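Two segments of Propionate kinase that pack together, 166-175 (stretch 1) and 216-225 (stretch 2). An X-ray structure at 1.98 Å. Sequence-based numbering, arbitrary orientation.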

# COMPACT_ATOMS: atom_id res chain seq x y z
N HIS A 166 12.84 -10.47 -13.57
CA HIS A 166 11.43 -10.63 -13.89
C HIS A 166 10.65 -9.33 -13.94
O HIS A 166 9.43 -9.33 -14.13
N ASN A 167 11.35 -8.21 -13.77
CA ASN A 167 10.78 -6.89 -14.04
C ASN A 167 9.58 -6.54 -13.15
O ASN A 167 8.69 -5.80 -13.56
N ILE A 168 9.56 -7.09 -11.94
CA ILE A 168 8.49 -6.80 -11.00
C ILE A 168 8.84 -5.54 -10.22
O ILE A 168 9.81 -5.52 -9.46
N ARG A 169 8.04 -4.50 -10.44
CA ARG A 169 8.22 -3.19 -9.80
C ARG A 169 6.94 -2.40 -10.05
O ARG A 169 6.06 -2.84 -10.78
N LYS A 170 6.83 -1.23 -9.43
CA LYS A 170 5.73 -0.33 -9.71
C LYS A 170 5.92 0.33 -11.08
O LYS A 170 6.99 0.90 -11.34
N TYR A 171 4.91 0.23 -11.94
CA TYR A 171 4.88 0.97 -13.21
C TYR A 171 3.83 2.08 -13.21
O TYR A 171 3.99 3.08 -13.90
N GLY A 172 2.75 1.88 -12.47
CA GLY A 172 1.64 2.82 -12.51
C GLY A 172 0.87 2.73 -13.82
O GLY A 172 1.20 1.89 -14.67
N ALA A 173 -0.16 3.57 -13.97
CA ALA A 173 -0.88 3.68 -15.23
C ALA A 173 -1.64 5.01 -15.27
O ALA A 173 -1.32 5.91 -14.50
N HIS A 174 -2.65 5.12 -16.13
CA HIS A 174 -3.28 6.42 -16.42
C HIS A 174 -2.23 7.46 -16.81
O HIS A 174 -2.46 8.66 -16.70
N GLY A 175 -1.07 7.00 -17.27
CA GLY A 175 0.04 7.90 -17.55
C GLY A 175 -0.29 9.00 -18.55
O GLY A 175 0.14 10.14 -18.40
N ILE A 216 6.90 11.52 -10.09
CA ILE A 216 7.87 11.05 -9.12
C ILE A 216 7.32 9.89 -8.29
O ILE A 216 8.08 9.11 -7.72
N ASP A 217 5.99 9.77 -8.22
CA ASP A 217 5.36 8.67 -7.48
C ASP A 217 3.93 8.55 -7.98
O ASP A 217 3.36 9.53 -8.46
N THR A 218 3.35 7.36 -7.90
CA THR A 218 1.99 7.16 -8.37
C THR A 218 1.42 5.93 -7.68
O THR A 218 2.17 5.08 -7.17
N SER A 219 0.09 5.83 -7.69
CA SER A 219 -0.60 4.87 -6.81
C SER A 219 -0.82 3.46 -7.39
O SER A 219 -0.88 2.49 -6.63
N MSE A 220 -0.95 3.33 -8.71
CA MSE A 220 -1.07 1.99 -9.30
C MSE A 220 0.28 1.27 -9.26
O MSE A 220 1.29 1.88 -8.98
N GLY A 221 0.31 -0.04 -9.51
CA GLY A 221 1.53 -0.78 -9.23
C GLY A 221 2.11 -1.44 -10.46
O GLY A 221 2.34 -0.78 -11.48
N LEU A 222 2.34 -2.73 -10.35
CA LEU A 222 2.71 -3.55 -11.51
C LEU A 222 1.63 -3.44 -12.57
O LEU A 222 1.91 -3.26 -13.75
N THR A 223 0.37 -3.52 -12.12
CA THR A 223 -0.79 -3.37 -13.00
C THR A 223 -1.72 -2.29 -12.45
O THR A 223 -1.47 -1.76 -11.37
N PRO A 224 -2.81 -1.98 -13.17
CA PRO A 224 -3.78 -0.99 -12.69
C PRO A 224 -4.71 -1.46 -11.56
O PRO A 224 -5.70 -0.77 -11.26
N LEU A 225 -4.42 -2.60 -10.93
CA LEU A 225 -5.21 -3.06 -9.78
C LEU A 225 -4.91 -2.30 -8.47
O LEU A 225 -5.80 -2.14 -7.62

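This is a mixed contact between two largely irregular segments, in which a backbone carbonyl and a lysine anchor the polar centre while apolar side chains pack at both ends. Gly221 O accepts hydrogen bonds from Tyr171 N (2.8 Å) and Gly172 N (2.9 Å), drawing the two backbones together.

Lys170 leaves its CA sideways, but its long chain (t, t, m, t) bends at chi3 and brings NZ to Thr218 O in a 2.6 Å hydrogen bond. Its NZ also forms a long salt bridge with Asp217 OD1 (3.7 Å), and water 1 links the two groups.

Gly172 suits its place doubly: its phi is positive, and a CB there would clash with CG2 of Thr218, a t rotamer whose CA-to-CB bond points toward stretch 1.

At one end, Leu222 (t, p) curls back so that CD1 meets the ring edge at Tyr171 CE2 (3.8 Å); the Tyr171 ring (chi1 m) is itself tethered by OH to Asn167 O (2.7 Å). At the other, Ala173 points toward stretch 2, its small CB fitting against Met220 SE (3.6 Å). This selenomethionine (m, t, t) also lays its polarisable selenium over a face of the His174 ring.

Water 2 joins Gly172 O to Leu222 O, while water 3 bridges Ala173 N and Thr218 OG1.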

# COMPACT_ATOMS: atom_id res chain seq x y z
CB HIS A 166 10.79 -11.67 -12.96
CG HIS A 166 11.42 -13.03 -13.06
ND1 HIS A 166 12.24 -13.54 -12.07
CD2 HIS A 166 11.39 -13.95 -14.04
CE1 HIS A 166 12.67 -14.74 -12.44
NE2 HIS A 166 12.17 -15.01 -13.63
CB ASN A 167 10.37 -6.81 -15.51
CG ASN A 167 11.53 -7.12 -16.44
OD1 ASN A 167 12.58 -6.47 -16.38
ND2 ASN A 167 11.36 -8.12 -17.30
CB ILE A 168 8.24 -7.97 -10.03
CG1 ILE A 168 7.87 -9.23 -10.82
CG2 ILE A 168 7.15 -7.61 -9.03
CD1 ILE A 168 7.83 -10.49 -9.97
CB ARG A 169 9.40 -2.42 -10.42
CG ARG A 169 9.15 -2.13 -11.91
CD ARG A 169 10.39 -1.72 -12.70
NE ARG A 169 10.92 -0.40 -12.36
CZ ARG A 169 12.13 -0.20 -11.83
NH1 ARG A 169 12.92 -1.24 -11.57
NH2 ARG A 169 12.55 1.04 -11.55
CB LYS A 170 5.65 0.74 -8.63
CG LYS A 170 4.60 1.82 -8.92
CD LYS A 170 4.55 2.83 -7.79
CE LYS A 170 3.67 2.28 -6.67
NZ LYS A 170 3.35 3.29 -5.66
CB TYR A 171 4.60 0.04 -14.40
CG TYR A 171 5.70 -0.96 -14.62
CD1 TYR A 171 6.84 -0.62 -15.33
CD2 TYR A 171 5.61 -2.25 -14.11
CE1 TYR A 171 7.87 -1.53 -15.52
CE2 TYR A 171 6.63 -3.16 -14.30
CZ TYR A 171 7.76 -2.80 -15.00
OH TYR A 171 8.78 -3.71 -15.19
CB ALA A 173 -1.82 2.47 -15.45
CB HIS A 174 -4.04 6.95 -15.19
CG HIS A 174 -5.36 6.28 -14.96
ND1 HIS A 174 -5.94 6.20 -13.71
CD2 HIS A 174 -6.21 5.66 -15.81
CE1 HIS A 174 -7.09 5.56 -13.80
NE2 HIS A 174 -7.28 5.22 -15.06
CB ILE A 216 8.36 12.19 -8.19
CG1 ILE A 216 9.59 11.77 -7.39
CG2 ILE A 216 7.25 12.65 -7.23
CD1 ILE A 216 10.24 12.94 -6.65
CB ASP A 217 5.40 8.97 -5.97
CG ASP A 217 5.24 7.72 -5.09
OD1 ASP A 217 4.93 6.61 -5.59
OD2 ASP A 217 5.41 7.87 -3.86
CB THR A 218 1.96 7.01 -9.90
OG1 THR A 218 0.61 7.07 -10.35
CG2 THR A 218 2.60 5.68 -10.32
CB SER A 219 -1.91 5.47 -6.31
OG SER A 219 -2.84 5.62 -7.37
CB MSE A 220 -1.64 2.05 -10.72
CG MSE A 220 -3.15 2.30 -10.72
SE MSE A 220 -3.80 2.82 -12.48
CE MSE A 220 -5.72 2.57 -12.17
CB LEU A 222 2.85 -5.02 -11.08
CG LEU A 222 3.29 -6.07 -12.10
CD1 LEU A 222 4.76 -5.89 -12.44
CD2 LEU A 222 3.06 -7.46 -11.52
CB THR A 223 -1.58 -4.69 -13.10
OG1 THR A 223 -2.44 -4.81 -11.96
CG2 THR A 223 -0.65 -5.90 -13.21
CB PRO A 224 -4.62 -0.66 -13.96
CG PRO A 224 -3.75 -1.12 -15.12
CD PRO A 224 -3.04 -2.33 -14.59
CB LEU A 225 -4.96 -4.55 -9.54
CG LEU A 225 -5.57 -5.15 -8.27
CD1 LEU A 225 -7.09 -5.03 -8.28
CD2 LEU A 225 -5.14 -6.59 -8.13
O HOH W 1 6.00 4.29 -4.04
O HOH W 2 0.43 -0.79 -14.93
O HOH W 3 -0.89 5.15 -11.51